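Local coordinates for protein endoglucanase (Clostridium thermocellum, PDB 2E0P) that hydrolyses internal beta-1,4-glucosidic bonds of cellulose and probably xyloglucan, this chain carrying the family 44 glycoside hydrolase module of a larger enzyme, at residues 357-362 with 390-395. Sequence-based numbering, arbitrary orientation.
With ZN (zinc ion), chain F; BGC (beta-D-glucopyranose), chain B.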
ATOM      1  N   ILE A 357      -1.211  -2.783   2.424  1.00  8.47           N
ATOM      2  CA  ILE A 357      -0.082  -3.186   1.578  1.00  7.94           C
ATOM      3  C   ILE A 357       0.507  -1.835   1.203  1.00  9.57           C
ATOM      4  O   ILE A 357       0.067  -1.189   0.247  1.00  9.35           O
ATOM      5  CB  ILE A 357      -0.541  -3.922   0.304  1.00  8.30           C
ATOM      6  CG1 ILE A 357      -1.518  -5.044   0.670  1.00  9.94           C
ATOM      7  CG2 ILE A 357       0.682  -4.472  -0.437  1.00  9.54           C
ATOM      8  CD1 ILE A 357      -0.952  -6.079   1.666  1.00 11.38           C
ATOM      9  N   THR A 358       1.497  -1.399   1.978  1.00  8.56           N
ATOM     10  CA  THR A 358       2.057  -0.071   1.780  1.00  8.44           C
ATOM     11  C   THR A 358       3.093   0.119   0.688  1.00  9.01           C
ATOM     12  O   THR A 358       3.523   1.243   0.430  1.00  9.35           O
ATOM     13  CB  THR A 358       2.576   0.492   3.103  1.00  8.97           C
ATOM     14  OG1 THR A 358       3.556  -0.393   3.642  1.00 10.84           O
ATOM     15  CG2 THR A 358       1.426   0.654   4.088  1.00  9.81           C
ATOM     16  N   GLU A 359       3.527  -0.978   0.081  1.00  8.12           N
ATOM     17  CA  GLU A 359       4.411  -0.919  -1.086  1.00  7.74           C
ATOM     18  C   GLU A 359       4.115  -2.164  -1.914  1.00  9.09           C
ATOM     19  O   GLU A 359       3.956  -3.256  -1.361  1.00  9.55           O
ATOM     20  CB  GLU A 359       5.903  -0.922  -0.718  1.00  9.07           C
ATOM     21  CG  GLU A 359       6.434   0.420  -0.222  1.00  9.00           C
ATOM     22  CD  GLU A 359       7.928   0.387   0.039  1.00 11.75           C
ATOM     23  OE1 GLU A 359       8.631  -0.356  -0.678  1.00 13.04           O
ATOM     24  OE2 GLU A 359       8.400   1.112   0.946  1.00 10.45           O
ATOM     25  N   TYR A 360       4.022  -1.991  -3.231  1.00  9.72           N
ATOM     26  CA  TYR A 360       3.811  -3.103  -4.158  1.00  9.93           C
ATOM     27  C   TYR A 360       4.004  -2.558  -5.564  1.00  9.04           C
ATOM     28  O   TYR A 360       3.941  -1.339  -5.785  1.00 10.14           O
ATOM     29  CB  TYR A 360       2.408  -3.718  -4.010  1.00  8.20           C
ATOM     30  CG  TYR A 360       1.280  -2.815  -4.467  1.00  9.43           C
ATOM     31  CD1 TYR A 360       0.859  -2.826  -5.799  1.00  8.84           C
ATOM     32  CD2 TYR A 360       0.666  -1.926  -3.582  1.00  9.36           C
ATOM     33  CE1 TYR A 360      -0.139  -1.963  -6.244  1.00  9.95           C
ATOM     34  CE2 TYR A 360      -0.350  -1.056  -4.013  1.00  7.51           C
ATOM     35  CZ  TYR A 360      -0.738  -1.081  -5.352  1.00  8.44           C
ATOM     36  OH  TYR A 360      -1.705  -0.212  -5.816  1.00  8.89           O
ATOM     37  N   ASP A 361       4.270  -3.460  -6.503  1.00  8.19           N
ATOM     38  CA  ASP A 361       4.465  -3.092  -7.905  1.00  9.02           C
ATOM     39  C   ASP A 361       4.454  -4.398  -8.689  1.00  9.37           C
ATOM     40  O   ASP A 361       5.280  -5.274  -8.444  1.00 10.78           O
ATOM     41  CB  ASP A 361       5.810  -2.356  -8.070  1.00 11.33           C
ATOM     42  CG  ASP A 361       6.156  -2.045  -9.527  1.00 12.17           C
ATOM     43  OD1 ASP A 361       5.272  -2.096 -10.405  1.00 11.65           O
ATOM     44  OD2 ASP A 361       7.338  -1.725  -9.785  1.00 14.48           O
ATOM     45  N   TYR A 362       3.493  -4.543  -9.601  1.00  8.83           N
ATOM     46  CA  TYR A 362       3.395  -5.752 -10.403  1.00  8.74           C
ATOM     47  C   TYR A 362       4.199  -5.660 -11.697  1.00  9.42           C
ATOM     48  O   TYR A 362       4.196  -6.581 -12.509  1.00 10.08           O
ATOM     49  CB  TYR A 362       1.916  -6.092 -10.665  1.00  9.31           C
ATOM     50  CG  TYR A 362       1.322  -6.832  -9.491  1.00  7.97           C
ATOM     51  CD1 TYR A 362       1.197  -6.211  -8.244  1.00  8.56           C
ATOM     52  CD2 TYR A 362       1.003  -8.188  -9.588  1.00  8.37           C
ATOM     53  CE1 TYR A 362       0.778  -6.931  -7.117  1.00  8.90           C
ATOM     54  CE2 TYR A 362       0.582  -8.915  -8.470  1.00  9.61           C
ATOM     55  CZ  TYR A 362       0.478  -8.280  -7.241  1.00  9.72           C
ATOM     56  OH  TYR A 362       0.114  -9.007  -6.139  1.00 11.03           O
ATOM     57  N   THR A 390      -0.661   1.477  -1.071  1.00  7.67           N
ATOM     58  CA  THR A 390       0.083   2.528  -1.749  1.00  8.12           C
ATOM     59  C   THR A 390       1.118   1.941  -2.700  1.00  8.73           C
ATOM     60  O   THR A 390       2.079   1.287  -2.294  1.00  8.24           O
ATOM     61  CB  THR A 390       0.759   3.513  -0.731  1.00  8.86           C
ATOM     62  OG1 THR A 390       1.320   2.782   0.368  1.00 10.57           O
ATOM     63  CG2 THR A 390      -0.280   4.504  -0.177  1.00  7.60           C
ATOM     64  N   PHE A 391       0.892   2.164  -3.987  1.00  8.40           N
ATOM     65  CA  PHE A 391       1.788   1.684  -5.022  1.00  8.57           C
ATOM     66  C   PHE A 391       3.162   2.351  -4.882  1.00  9.24           C
ATOM     67  O   PHE A 391       3.246   3.524  -4.485  1.00  7.89           O
ATOM     68  CB  PHE A 391       1.176   2.037  -6.388  1.00  9.20           C
ATOM     69  CG  PHE A 391       2.104   1.832  -7.550  1.00  7.96           C
ATOM     70  CD1 PHE A 391       2.425   0.548  -7.986  1.00  9.58           C
ATOM     71  CD2 PHE A 391       2.642   2.924  -8.226  1.00  9.59           C
ATOM     72  CE1 PHE A 391       3.267   0.359  -9.078  1.00  9.92           C
ATOM     73  CE2 PHE A 391       3.490   2.737  -9.327  1.00 11.01           C
ATOM     74  CZ  PHE A 391       3.797   1.451  -9.747  1.00 10.14           C
ATOM     75  N   TRP A 392       4.228   1.604  -5.173  1.00  8.35           N
ATOM     76  CA  TRP A 392       5.573   2.174  -5.157  1.00 10.11           C
ATOM     77  C   TRP A 392       6.067   2.194  -6.601  1.00 10.51           C
ATOM     78  O   TRP A 392       6.269   1.141  -7.223  1.00 10.46           O
ATOM     79  CB  TRP A 392       6.543   1.357  -4.296  1.00 11.72           C
ATOM     80  CG  TRP A 392       7.917   1.999  -4.224  1.00 10.95           C
ATOM     81  CD1 TRP A 392       8.923   1.908  -5.146  1.00 13.58           C
ATOM     82  CD2 TRP A 392       8.377   2.905  -3.215  1.00 11.53           C
ATOM     83  NE1 TRP A 392       9.987   2.708  -4.769  1.00 13.22           N
ATOM     84  CE2 TRP A 392       9.672   3.331  -3.589  1.00 11.42           C
ATOM     85  CE3 TRP A 392       7.818   3.397  -2.024  1.00 10.78           C
ATOM     86  CZ2 TRP A 392      10.419   4.234  -2.813  1.00 13.22           C
ATOM     87  CZ3 TRP A 392       8.558   4.290  -1.253  1.00 12.51           C
ATOM     88  CH2 TRP A 392       9.847   4.700  -1.653  1.00 12.68           C
ATOM     89  N   GLY A 393       6.259   3.396  -7.133  1.00  9.28           N
ATOM     90  CA  GLY A 393       6.707   3.540  -8.507  1.00  9.64           C
ATOM     91  C   GLY A 393       6.479   4.970  -8.954  1.00 10.67           C
ATOM     92  O   GLY A 393       5.641   5.661  -8.364  1.00 11.87           O
ATOM     93  N   ASP A 394       7.188   5.413  -9.996  1.00 11.52           N
ATOM     94  CA  ASP A 394       7.048   6.797 -10.444  1.00 11.73           C
ATOM     95  C   ASP A 394       6.013   7.053 -11.540  1.00 12.02           C
ATOM     96  O   ASP A 394       5.320   6.144 -11.992  1.00 10.95           O
ATOM     97  CB  ASP A 394       8.413   7.384 -10.858  1.00 13.76           C
ATOM     98  CG  ASP A 394       9.000   6.721 -12.084  1.00 16.90           C
ATOM     99  OD1 ASP A 394       8.230   6.289 -12.958  1.00 15.76           O
ATOM    100  OD2 ASP A 394      10.247   6.642 -12.183  1.00 22.05           O
ATOM    101  N   ALA A 395       5.920   8.312 -11.953  1.00 11.24           N
ATOM    102  CA  ALA A 395       4.952   8.743 -12.961  1.00 10.88           C
ATOM    103  C   ALA A 395       5.132   8.185 -14.371  1.00 10.69           C
ATOM    104  O   ALA A 395       4.290   8.441 -15.253  1.00  9.62           O
ATOM    105  CB  ALA A 395       4.918  10.272 -13.010  1.00 11.79           C
TER
HETATM  106 ZN    ZN F 700       2.456   9.060 -15.643  1.00 10.99          ZN
HETATM  107  C2  BGC B   1      11.105   0.112  -0.169  0.90 36.25           C
HETATM  108  C3  BGC B   1      11.936   1.217  -0.838  0.90 35.23           C
HETATM  109  C4  BGC B   1      12.532   0.700  -2.151  0.90 35.29           C
HETATM  110  C5  BGC B   1      11.434  -0.063  -2.858  0.90 36.96           C
HETATM  111  C6  BGC B   1      12.008  -0.557  -4.187  0.90 38.95           C
HETATM  112  C1  BGC B   1      11.495  -1.273  -0.686  0.90 36.55           C
HETATM  113  O1  BGC B   1      12.838  -1.736  -0.500  0.90 38.41           O
HETATM  114  O2  BGC B   1      11.086   0.158   1.261  0.90 30.49           O
HETATM  115  O3  BGC B   1      12.857   1.887   0.025  0.90 35.99           O
HETATM  116  O4  BGC B   1      13.087   1.665  -3.072  0.90 31.51           O
HETATM  117  O5  BGC B   1      11.106  -1.235  -2.076  0.90 38.42           O
HETATM  118  O6  BGC B   1      10.976  -1.121  -5.000  0.90 37.90           O
HETATM  119  O   HOH W   1       8.410   0.240  -8.302  1.00 28.03           O
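T390 N donates to I357 O (3.1 Å), pairing parallel strands 354-360 and 388-391, which helix 368-383 connects in a beta-alpha-beta unit of the TIM barrel; W392 N to Y360 O (3.0 Å, 176° at the hydrogen) carries the pairing one residue beyond 388-391. The T390 hydroxyl adds a third bond, OG1 to T358 O at 2.7 Å, from above the carbonyl plane. Y360 lays one ring face under the F391 backbone, F391 CA 3.9 Å from the ring centroid (CH-pi); the F391 ring turns its edge to that face, planes 66° apart, in a T-shaped pair. Y360 OH continues to Q374 on the helix. At the F391 rim, D361 OD1, which also accepts from G363 N, lies near the ring plane, 3.4 Å from CE1, while OD2 shares a water with W392 O. With CG anti to the backbone N (chi1 -177°), the W392 indole is carried alongside extended E359, whose CD comes 3.7 Å from CE3. Both reach the glucose: C5 lies over an indole face and O2 probably donates to E359 OE2, though the sugar is modelled too close to that carboxylate for certainty. R42 and Y285 also bind E359, so the contact holds a carboxylate beside an aromatic platform, consistent with the glucan-binding cleft.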